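Local coordinates for hypothetical protein AF1704 (Archaeoglobus fulgidus, PDB 1ZBM), which probably converts cyclic dehypoxanthine futalosine into 1,4-dihydroxy-6-naphthoate, a step in the biosynthesis of menaquinone, at residues Met25-Thr36 with Glu199-Phe210; Ser80-Pro91 with Met240-Met249. All blocks are in the same frame, centred on the assembly; numbering follows the deposited sequence.

Overall arrangement
Helix 20-30 follows the first strand of the chain, and contact 1 closes a loop of 162 residues when its C-terminal end and the turn after it (Met25-Thr36) meet Glu199-Phe210 of helix 194-213. Contact 2 starts inside that loop, at the end of strand 76-86, and closes beyond it at Met240-Met249; the two loops therefore cross. The centres lie about 17 Å apart, yet the contacts touch: Arg205 of helix 194-213 reaches Tyr247 and Asn248, and Met25 packs on Thr246. In this periplasmic-binding-protein-like fold, contact 1 thus joins helix 20-30 to helix 194-213, and contact 2 joins edge strand 76-86 to the segment linking helices 231-241 and 251-265.

Contact 1 (Met25-Thr36 with Glu199-Phe210); sequences MFYAMTHGKVDT and EFLRAMRESIAF
Ser207 OG is gripped by two backbone groups at the kinked end of helix 20-30: it donates to Met25 O (2.8 Å), in the carbonyl plane and on a lone pair, and accepts from Met29 N at 3.1 Å with a bent N-H...O angle of 135°. With OG anti to the backbone N (chi1 -164°), Ser207 carries its hydroxyl into a hole lined by Met25, Phe26, Ala28 and Met29. A water bonded to Ala28 N lies close to Ser207 O. In return Met29 is a knob among Phe200, Ala203, Met204 and Ser207, its methyl CE 3.6 Å from Ala203 CB. The Met204 CE methyl lies over the centre of the Phe26 ring, a CH-pi contact 3.9 Å from the centroid, and its SE adds an oblique Met-aromatic contact; His16 also stacks on Phe26. Near the kink, Phe210 CE2 meets the edge of the Tyr27 ring 3.4 Å from CE1. Farther along, Arg202 NH2, held in a salt-bridge network with Glu199 and Glu206 along its own helix, donates to Asp35 O at 2.6 Å, nearly straight at 165° and in the guanidinium plane. Glu199 OE2 takes Arg202 NH2 on its syn lone pair and Thr36 OG1 on its anti side; that hydroxyl also accepts from Leu38 N. At the kink, where Ala28 N and Met29 N lack bonds to the preceding turn, the water and the serine hydroxyl thus supply the acceptors.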
loop_
_atom_site.group_PDB
_atom_site.type_symbol
_atom_site.label_atom_id
_atom_site.label_comp_id
_atom_site.label_asym_id
_atom_site.label_seq_id
_atom_site.Cartn_x
_atom_site.Cartn_y
_atom_site.Cartn_z
HETATM N N MSE A 25 -2.462 0.121 11.968
HETATM C CA MSE A 25 -1.594 -1.040 12.118
HETATM C C MSE A 25 -0.431 -0.783 13.089
HETATM O O MSE A 25 -0.114 -1.629 13.938
HETATM C CB MSE A 25 -1.050 -1.431 10.740
HETATM C CG MSE A 25 -0.202 -2.685 10.701
HETATM SE SE MSE A 25 0.696 -2.871 8.964
HETATM C CE MSE A 25 -0.852 -2.571 7.819
ATOM N N PHE A 26 0.186 0.393 12.986
ATOM C CA PHE A 26 1.328 0.740 13.849
ATOM C C PHE A 26 1.008 1.403 15.187
ATOM O O PHE A 26 1.921 1.675 15.965
ATOM C CB PHE A 26 2.314 1.651 13.111
ATOM C CG PHE A 26 3.188 0.936 12.124
ATOM C CD1 PHE A 26 2.809 0.824 10.798
ATOM C CD2 PHE A 26 4.413 0.413 12.515
ATOM C CE1 PHE A 26 3.644 0.205 9.867
ATOM C CE2 PHE A 26 5.259 -0.210 11.598
ATOM C CZ PHE A 26 4.875 -0.310 10.273
ATOM N N TYR A 27 -0.270 1.658 15.456
ATOM C CA TYR A 27 -0.665 2.303 16.705
ATOM C C TYR A 27 -0.042 1.704 17.964
ATOM O O TYR A 27 0.551 2.421 18.767
ATOM C CB TYR A 27 -2.189 2.302 16.858
ATOM C CG TYR A 27 -2.627 2.711 18.241
ATOM C CD1 TYR A 27 -2.932 1.755 19.212
ATOM C CD2 TYR A 27 -2.656 4.055 18.609
ATOM C CE1 TYR A 27 -3.250 2.131 20.512
ATOM C CE2 TYR A 27 -2.970 4.438 19.906
ATOM C CZ TYR A 27 -3.265 3.474 20.850
ATOM O OH TYR A 27 -3.577 3.866 22.133
ATOM N N ALA A 28 -0.189 0.397 18.144
ATOM C CA ALA A 28 0.351 -0.262 19.326
ATOM C C ALA A 28 1.854 -0.040 19.472
ATOM O O ALA A 28 2.357 0.156 20.582
ATOM C CB ALA A 28 0.051 -1.767 19.276
HETATM N N MSE A 29 2.568 -0.073 18.351
HETATM C CA MSE A 29 4.014 0.105 18.379
HETATM C C MSE A 29 4.418 1.559 18.615
HETATM O O MSE A 29 5.358 1.830 19.360
HETATM C CB MSE A 29 4.633 -0.403 17.076
HETATM C CG MSE A 29 6.142 -0.602 17.142
HETATM SE SE MSE A 29 6.893 -1.205 15.444
HETATM C CE MSE A 29 6.451 -3.091 15.571
ATOM N N THR A 30 3.702 2.488 17.991
ATOM C CA THR A 30 3.996 3.904 18.141
ATOM C C THR A 30 3.622 4.456 19.526
ATOM O O THR A 30 3.964 5.595 19.860
ATOM C CB THR A 30 3.274 4.737 17.059
ATOM O OG1 THR A 30 1.882 4.399 17.040
ATOM C CG2 THR A 30 3.876 4.471 15.686
ATOM N N HIS A 31 2.924 3.661 20.333
ATOM C CA HIS A 31 2.541 4.114 21.667
ATOM C C HIS A 31 3.106 3.264 22.792
ATOM O O HIS A 31 2.465 3.094 23.826
ATOM C CB HIS A 31 1.017 4.185 21.802
ATOM C CG HIS A 31 0.404 5.338 21.074
ATOM N ND1 HIS A 31 0.464 5.467 19.702
ATOM C CD2 HIS A 31 -0.262 6.426 21.525
ATOM C CE1 HIS A 31 -0.138 6.588 19.341
ATOM N NE2 HIS A 31 -0.587 7.188 20.429
ATOM N N GLY A 32 4.309 2.743 22.585
ATOM C CA GLY A 32 4.957 1.938 23.601
ATOM C C GLY A 32 4.111 0.818 24.168
ATOM O O GLY A 32 4.371 0.352 25.277
ATOM N N LYS A 33 3.108 0.382 23.410
ATOM C CA LYS A 33 2.223 -0.694 23.843
ATOM C C LYS A 33 2.812 -2.056 23.484
ATOM O O LYS A 33 2.262 -3.094 23.854
ATOM C CB LYS A 33 0.846 -0.539 23.188
ATOM C CG LYS A 33 0.135 0.775 23.499
ATOM C CD LYS A 33 -0.516 0.771 24.875
ATOM C CE LYS A 33 -1.715 -0.175 24.913
ATOM N NZ LYS A 33 -2.301 -0.357 26.281
ATOM N N VAL A 34 3.931 -2.049 22.766
ATOM C CA VAL A 34 4.584 -3.293 22.361
ATOM C C VAL A 34 5.922 -3.429 23.063
ATOM O O VAL A 34 6.807 -2.592 22.892
ATOM C CB VAL A 34 4.854 -3.333 20.840
ATOM C CG1 VAL A 34 5.436 -4.683 20.451
ATOM C CG2 VAL A 34 3.578 -3.051 20.077
ATOM N N ASP A 35 6.079 -4.494 23.837
ATOM C CA ASP A 35 7.317 -4.714 24.569
ATOM C C ASP A 35 8.392 -5.318 23.667
ATOM O O ASP A 35 8.240 -6.430 23.167
ATOM C CB ASP A 35 7.055 -5.632 25.767
ATOM C CG ASP A 35 8.130 -5.527 26.825
ATOM O OD1 ASP A 35 8.324 -4.410 27.363
ATOM O OD2 ASP A 35 8.777 -6.558 27.123
ATOM N N THR A 36 9.478 -4.576 23.465
ATOM C CA THR A 36 10.578 -5.027 22.618
ATOM C C THR A 36 11.911 -4.436 23.040
ATOM O O THR A 36 11.952 -3.337 23.580
ATOM C CB THR A 36 10.347 -4.632 21.148
ATOM O OG1 THR A 36 11.515 -4.955 20.383
ATOM C CG2 THR A 36 10.084 -3.138 21.040
ATOM N N GLU A 199 12.726 -10.584 15.908
ATOM C CA GLU A 199 12.193 -9.673 16.914
ATOM C C GLU A 199 11.218 -8.677 16.326
ATOM O O GLU A 199 10.124 -8.481 16.854
ATOM C CB GLU A 199 13.334 -8.920 17.602
ATOM C CG GLU A 199 12.883 -8.013 18.732
ATOM C CD GLU A 199 12.063 -8.760 19.777
ATOM O OE1 GLU A 199 12.329 -9.953 20.009
ATOM O OE2 GLU A 199 11.163 -8.143 20.371
ATOM N N PHE A 200 11.615 -8.035 15.233
ATOM C CA PHE A 200 10.737 -7.052 14.621
ATOM C C PHE A 200 9.470 -7.692 14.084
ATOM O O PHE A 200 8.391 -7.092 14.121
ATOM C CB PHE A 200 11.435 -6.316 13.489
ATOM C CG PHE A 200 10.582 -5.270 12.872
ATOM C CD1 PHE A 200 10.418 -4.042 13.492
ATOM C CD2 PHE A 200 9.856 -5.545 11.725
ATOM C CE1 PHE A 200 9.541 -3.102 12.971
ATOM C CE2 PHE A 200 8.977 -4.611 11.202
ATOM C CZ PHE A 200 8.815 -3.391 11.826
ATOM N N LEU A 201 9.604 -8.904 13.558
ATOM C CA LEU A 201 8.445 -9.619 13.038
ATOM C C LEU A 201 7.458 -9.831 14.175
ATOM O O LEU A 201 6.249 -9.656 13.998
ATOM C CB LEU A 201 8.855 -10.969 12.469
ATOM C CG LEU A 201 7.641 -11.841 12.183
ATOM C CD1 LEU A 201 6.771 -11.171 11.139
ATOM C CD2 LEU A 201 8.101 -13.216 11.715
ATOM N N ARG A 202 7.987 -10.202 15.342
ATOM C CA ARG A 202 7.166 -10.438 16.532
ATOM C C ARG A 202 6.455 -9.163 16.966
ATOM O O ARG A 202 5.260 -9.181 17.252
ATOM C CB ARG A 202 8.031 -10.955 17.694
ATOM C CG ARG A 202 7.229 -11.310 18.961
ATOM C CD ARG A 202 8.140 -11.702 20.130
ATOM N NE ARG A 202 8.853 -10.529 20.652
ATOM C CZ ARG A 202 8.280 -9.567 21.373
ATOM N NH1 ARG A 202 6.989 -9.638 21.673
ATOM N NH2 ARG A 202 8.988 -8.525 21.770
ATOM N N ALA A 203 7.189 -8.056 17.007
ATOM C CA ALA A 203 6.617 -6.788 17.418
ATOM C C ALA A 203 5.599 -6.304 16.404
ATOM O O ALA A 203 4.584 -5.708 16.765
ATOM C CB ALA A 203 7.710 -5.749 17.590
HETATM N N MSE A 204 5.875 -6.559 15.129
HETATM C CA MSE A 204 4.983 -6.125 14.059
HETATM C C MSE A 204 3.649 -6.851 14.160
HETATM O O MSE A 204 2.588 -6.228 14.082
HETATM C CB MSE A 204 5.631 -6.391 12.694
HETATM C CG MSE A 204 4.918 -5.734 11.521
HETATM SE SE MSE A 204 4.937 -3.780 11.532
HETATM C CE MSE A 204 3.046 -3.426 11.875
ATOM N N ARG A 205 3.703 -8.167 14.340
ATOM C CA ARG A 205 2.486 -8.974 14.458
ATOM C C ARG A 205 1.655 -8.561 15.660
ATOM O O ARG A 205 0.428 -8.469 15.585
ATOM C CB ARG A 205 2.838 -10.453 14.577
ATOM C CG ARG A 205 3.221 -11.068 13.260
ATOM C CD ARG A 205 3.576 -12.527 13.410
ATOM N NE ARG A 205 3.642 -13.163 12.095
ATOM C CZ ARG A 205 4.392 -14.217 11.811
ATOM N NH1 ARG A 205 5.152 -14.766 12.748
ATOM N NH2 ARG A 205 4.377 -14.713 10.588
ATOM N N GLU A 206 2.331 -8.301 16.770
ATOM C CA GLU A 206 1.626 -7.903 17.964
ATOM C C GLU A 206 0.903 -6.587 17.750
ATOM O O GLU A 206 -0.226 -6.411 18.211
ATOM C CB GLU A 206 2.588 -7.761 19.133
ATOM C CG GLU A 206 1.871 -7.579 20.454
ATOM C CD GLU A 206 2.820 -7.486 21.615
ATOM O OE1 GLU A 206 3.713 -8.363 21.724
ATOM O OE2 GLU A 206 2.667 -6.543 22.424
ATOM N N SER A 207 1.540 -5.657 17.045
ATOM C CA SER A 207 0.915 -4.357 16.822
ATOM C C SER A 207 -0.364 -4.463 15.980
ATOM O O SER A 207 -1.350 -3.756 16.226
ATOM C CB SER A 207 1.914 -3.401 16.159
ATOM O OG SER A 207 1.460 -2.058 16.261
ATOM N N ILE A 208 -0.331 -5.354 14.990
ATOM C CA ILE A 208 -1.461 -5.606 14.088
ATOM C C ILE A 208 -2.619 -6.267 14.848
ATOM O O ILE A 208 -3.776 -5.833 14.764
ATOM C CB ILE A 208 -1.024 -6.537 12.929
ATOM C CG1 ILE A 208 0.093 -5.873 12.119
ATOM C CG2 ILE A 208 -2.220 -6.875 12.042
ATOM C CD1 ILE A 208 0.844 -6.829 11.209
ATOM N N ALA A 209 -2.295 -7.326 15.585
ATOM C CA ALA A 209 -3.294 -8.039 16.367
ATOM C C ALA A 209 -3.935 -7.085 17.370
ATOM O O ALA A 209 -5.141 -7.150 17.617
ATOM C CB ALA A 209 -2.653 -9.224 17.092
ATOM N N PHE A 210 -3.135 -6.192 17.942
ATOM C CA PHE A 210 -3.658 -5.232 18.913
ATOM C C PHE A 210 -4.708 -4.328 18.261
ATOM O O PHE A 210 -5.732 -4.018 18.869
ATOM C CB PHE A 210 -2.536 -4.352 19.480
ATOM C CG PHE A 210 -3.023 -3.328 20.478
ATOM C CD1 PHE A 210 -2.971 -3.589 21.847
ATOM C CD2 PHE A 210 -3.575 -2.120 20.043
ATOM C CE1 PHE A 210 -3.467 -2.667 22.773
ATOM C CE2 PHE A 210 -4.077 -1.186 20.953
ATOM C CZ PHE A 210 -4.022 -1.462 22.324
HETATM O O HOH W 1 -1.706 -1.264 16.522
#

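Contact 2 (Ser80-Pro91 with Met240-Met249); sequences SAGASVGDGYGP and MYVNDYTYNM
The backbones of Ser80-Ser84 and Tyr241-Met249 run close enough for two direct bonds, Gly82 N to Thr246 O and Met249 N to Ser80 O, both 2.9 Å, and a water joins Ser80 O, Ala83 N and Tyr245 O between them. Tyr89 reaches across to Met240: chi1 of 50° puts CG between the backbone N and the carbonyl carbon, and OH donates to Met240 O at 2.6 Å, in the carbonyl plane and on a lone pair. A second water links that hydroxyl to Val85 O and Asn243 ND2. Met240 CE lies over one face of the ring in a CH-pi contact, 3.9 Å from the centroid, with SE farther above it, and the ring's edge points at the face of Tyr241 in a T-shaped pair with planes at 84°. A leucine in place of Tyr89 would probably leave Met240 O without its hydroxyl donor and the selenomethionine methyl without an aromatic face. Tyr245 crosses Val85 at about a right angle, and its OH donates to Asp87 OD2 (2.8 Å) from above the carboxylate plane. At the other end Met249 CE presses on Ala83 CB at 3.5 Å, a tight contact. The predicted site is near: the side chains of Pro91 and Ala115, a predicted substrate-binding residue, are about 4 Å apart, those of Tyr241 and His152, the predicted proton acceptor, about 8 Å. Edge strand 76-86 bonds to strand 181-189 through Ser84 and Gly86; helix 194-213 covers Ala81, helix 251-265 packs on Val85 and Tyr245, and Tyr241 OH bonds to Gln155.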
loop_
_atom_site.group_PDB
_atom_site.type_symbol
_atom_site.label_atom_id
_atom_site.label_comp_id
_atom_site.label_asym_id
_atom_site.label_seq_id
_atom_site.Cartn_x
_atom_site.Cartn_y
_atom_site.Cartn_z
ATOM N N SER A 80 6.921 -11.225 6.634
ATOM C CA SER A 80 5.646 -11.938 6.679
ATOM C C SER A 80 4.458 -11.092 7.141
ATOM O O SER A 80 3.326 -11.375 6.769
ATOM C CB SER A 80 5.776 -13.177 7.559
ATOM O OG SER A 80 6.827 -14.019 7.065
ATOM N N ALA A 81 4.720 -10.044 7.917
ATOM C CA ALA A 81 3.666 -9.177 8.427
ATOM C C ALA A 81 3.779 -7.732 7.944
ATOM O O ALA A 81 4.881 -7.195 7.789
ATOM C CB ALA A 81 3.676 -9.202 9.951
ATOM N N GLY A 82 2.627 -7.102 7.727
ATOM C CA GLY A 82 2.612 -5.720 7.290
ATOM C C GLY A 82 2.048 -5.494 5.907
ATOM O O GLY A 82 1.728 -4.360 5.555
ATOM N N ALA A 83 1.915 -6.555 5.119
ATOM C CA ALA A 83 1.392 -6.410 3.760
ATOM C C ALA A 83 -0.067 -5.962 3.721
ATOM O O ALA A 83 -0.835 -6.236 4.638
ATOM C CB ALA A 83 1.547 -7.736 2.997
ATOM N N SER A 84 -0.437 -5.254 2.661
ATOM C CA SER A 84 -1.810 -4.822 2.484
ATOM C C SER A 84 -2.272 -5.576 1.235
ATOM O O SER A 84 -1.624 -5.519 0.186
ATOM C CB SER A 84 -1.904 -3.295 2.307
ATOM O OG SER A 84 -1.224 -2.840 1.149
ATOM N N VAL A 85 -3.377 -6.305 1.361
ATOM C CA VAL A 85 -3.877 -7.123 0.264
ATOM C C VAL A 85 -5.364 -6.930 -0.011
ATOM O O VAL A 85 -6.194 -7.057 0.888
ATOM C CB VAL A 85 -3.590 -8.627 0.563
ATOM C CG1 VAL A 85 -4.079 -9.518 -0.579
ATOM C CG2 VAL A 85 -2.094 -8.826 0.761
ATOM N N GLY A 86 -5.694 -6.614 -1.261
ATOM C CA GLY A 86 -7.084 -6.419 -1.624
ATOM C C GLY A 86 -7.696 -7.777 -1.880
ATOM O O GLY A 86 -7.013 -8.687 -2.343
ATOM N N ASP A 87 -8.977 -7.923 -1.572
ATOM C CA ASP A 87 -9.670 -9.190 -1.775
ATOM C C ASP A 87 -11.126 -8.843 -2.077
ATOM O O ASP A 87 -11.961 -8.817 -1.176
ATOM C CB ASP A 87 -9.562 -10.046 -0.501
ATOM C CG ASP A 87 -9.842 -11.524 -0.749
ATOM O OD1 ASP A 87 -9.895 -11.941 -1.927
ATOM O OD2 ASP A 87 -9.991 -12.272 0.242
ATOM N N GLY A 88 -11.416 -8.563 -3.345
ATOM C CA GLY A 88 -12.765 -8.191 -3.735
ATOM C C GLY A 88 -12.868 -6.678 -3.860
ATOM O O GLY A 88 -13.940 -6.124 -4.122
ATOM N N TYR A 89 -11.728 -6.021 -3.668
ATOM C CA TYR A 89 -11.605 -4.566 -3.735
ATOM C C TYR A 89 -10.141 -4.173 -3.897
ATOM O O TYR A 89 -9.246 -4.987 -3.668
ATOM C CB TYR A 89 -12.127 -3.939 -2.451
ATOM C CG TYR A 89 -11.554 -4.579 -1.201
ATOM C CD1 TYR A 89 -10.205 -4.427 -0.850
ATOM C CD2 TYR A 89 -12.376 -5.323 -0.353
ATOM C CE1 TYR A 89 -9.702 -5.000 0.323
ATOM C CE2 TYR A 89 -11.885 -5.898 0.809
ATOM C CZ TYR A 89 -10.559 -5.733 1.145
ATOM O OH TYR A 89 -10.102 -6.289 2.311
ATOM N N GLY A 90 -9.913 -2.911 -4.259
ATOM C CA GLY A 90 -8.564 -2.402 -4.445
ATOM C C GLY A 90 -8.545 -1.051 -5.151
ATOM O O GLY A 90 -9.563 -0.356 -5.154
ATOM N N PRO A 91 -7.410 -0.642 -5.751
ATOM C CA PRO A 91 -7.352 0.651 -6.443
ATOM C C PRO A 91 -8.286 0.740 -7.639
ATOM O O PRO A 91 -8.699 -0.273 -8.200
ATOM C CB PRO A 91 -5.882 0.769 -6.841
ATOM C CG PRO A 91 -5.454 -0.664 -6.986
ATOM C CD PRO A 91 -6.093 -1.298 -5.775
HETATM N N MSE A 240 -9.935 -3.058 5.911
HETATM C CA MSE A 240 -9.846 -3.593 4.550
HETATM C C MSE A 240 -8.415 -3.997 4.200
HETATM O O MSE A 240 -8.199 -4.947 3.449
HETATM C CB MSE A 240 -10.313 -2.548 3.527
HETATM C CG MSE A 240 -11.828 -2.482 3.318
HETATM SE SE MSE A 240 -12.409 -0.932 2.297
HETATM C CE MSE A 240 -11.863 -1.434 0.511
ATOM N N TYR A 241 -7.441 -3.271 4.745
ATOM C CA TYR A 241 -6.043 -3.547 4.460
ATOM C C TYR A 241 -5.191 -3.917 5.669
ATOM O O TYR A 241 -3.962 -3.936 5.590
ATOM C CB TYR A 241 -5.435 -2.353 3.723
ATOM C CG TYR A 241 -6.008 -2.168 2.335
ATOM C CD1 TYR A 241 -5.767 -3.106 1.330
ATOM C CD2 TYR A 241 -6.817 -1.072 2.032
ATOM C CE1 TYR A 241 -6.321 -2.959 0.059
ATOM C CE2 TYR A 241 -7.375 -0.919 0.765
ATOM C CZ TYR A 241 -7.124 -1.864 -0.214
ATOM O OH TYR A 241 -7.686 -1.719 -1.457
ATOM N N VAL A 242 -5.844 -4.195 6.790
ATOM C CA VAL A 242 -5.151 -4.596 8.015
ATOM C C VAL A 242 -5.963 -5.745 8.616
ATOM O O VAL A 242 -6.814 -5.526 9.474
ATOM C CB VAL A 242 -5.076 -3.437 9.054
ATOM C CG1 VAL A 242 -4.326 -3.904 10.296
ATOM C CG2 VAL A 242 -4.400 -2.219 8.453
ATOM N N ASN A 243 -5.699 -6.962 8.145
ATOM C CA ASN A 243 -6.405 -8.157 8.615
ATOM C C ASN A 243 -5.500 -9.385 8.592
ATOM O O ASN A 243 -4.287 -9.262 8.735
ATOM C CB ASN A 243 -7.628 -8.417 7.741
ATOM C CG ASN A 243 -7.334 -8.209 6.269
ATOM O OD1 ASN A 243 -6.203 -8.424 5.809
ATOM N ND2 ASN A 243 -8.348 -7.797 5.516
ATOM N N ASP A 244 -6.090 -10.565 8.412
ATOM C CA ASP A 244 -5.319 -11.811 8.371
ATOM C C ASP A 244 -4.085 -11.758 7.474
ATOM O O ASP A 244 -3.001 -12.177 7.878
ATOM C CB ASP A 244 -6.182 -12.984 7.893
ATOM C CG ASP A 244 -7.094 -13.500 8.957
ATOM O OD1 ASP A 244 -6.598 -13.827 10.069
ATOM O OD2 ASP A 244 -8.323 -13.602 8.695
ATOM N N TYR A 245 -4.267 -11.272 6.250
ATOM C CA TYR A 245 -3.177 -11.201 5.286
ATOM C C TYR A 245 -2.025 -10.346 5.798
ATOM O O TYR A 245 -0.853 -10.616 5.506
ATOM C CB TYR A 245 -3.658 -10.626 3.952
ATOM C CG TYR A 245 -4.736 -11.423 3.250
ATOM C CD1 TYR A 245 -4.641 -12.807 3.115
ATOM C CD2 TYR A 245 -5.835 -10.786 2.682
ATOM C CE1 TYR A 245 -5.615 -13.535 2.428
ATOM C CE2 TYR A 245 -6.809 -11.506 1.993
ATOM C CZ TYR A 245 -6.692 -12.876 1.872
ATOM O OH TYR A 245 -7.661 -13.589 1.192
ATOM N N THR A 246 -2.364 -9.308 6.554
ATOM C CA THR A 246 -1.375 -8.401 7.114
ATOM C C THR A 246 -0.665 -9.081 8.282
ATOM O O THR A 246 0.537 -8.900 8.479
ATOM C CB THR A 246 -2.041 -7.104 7.628
ATOM O OG1 THR A 246 -3.090 -6.719 6.730
ATOM C CG2 THR A 246 -1.019 -5.962 7.711
ATOM N N TYR A 247 -1.404 -9.875 9.053
ATOM C CA TYR A 247 -0.797 -10.547 10.191
ATOM C C TYR A 247 0.229 -11.585 9.755
ATOM O O TYR A 247 1.276 -11.724 10.384
ATOM C CB TYR A 247 -1.857 -11.218 11.061
ATOM C CG TYR A 247 -1.287 -11.807 12.331
ATOM C CD1 TYR A 247 -1.007 -11.002 13.436
ATOM C CD2 TYR A 247 -1.018 -13.173 12.426
ATOM C CE1 TYR A 247 -0.480 -11.546 14.607
ATOM C CE2 TYR A 247 -0.489 -13.724 13.586
ATOM C CZ TYR A 247 -0.225 -12.906 14.676
ATOM O OH TYR A 247 0.268 -13.468 15.825
ATOM N N ASN A 248 -0.080 -12.309 8.680
ATOM C CA ASN A 248 0.810 -13.341 8.139
ATOM C C ASN A 248 0.460 -13.593 6.667
ATOM O O ASN A 248 -0.651 -14.020 6.351
ATOM C CB ASN A 248 0.645 -14.642 8.940
ATOM C CG ASN A 248 1.675 -15.694 8.570
ATOM O OD1 ASN A 248 2.874 -15.438 8.617
ATOM N ND2 ASN A 248 1.214 -16.887 8.214
HETATM N N MSE A 249 1.400 -13.340 5.767
HETATM C CA MSE A 249 1.129 -13.548 4.346
HETATM C C MSE A 249 0.911 -15.035 4.048
HETATM O O MSE A 249 1.828 -15.838 4.174
HETATM C CB MSE A 249 2.289 -13.016 3.506
HETATM C CG MSE A 249 1.965 -12.827 2.040
HETATM SE SE MSE A 249 3.509 -12.181 1.075
HETATM C CE MSE A 249 3.400 -10.318 1.601
HETATM O O HOH W 2 1.701 -9.809 5.542
HETATM O O HOH W 3 -8.208 -8.384 2.441
#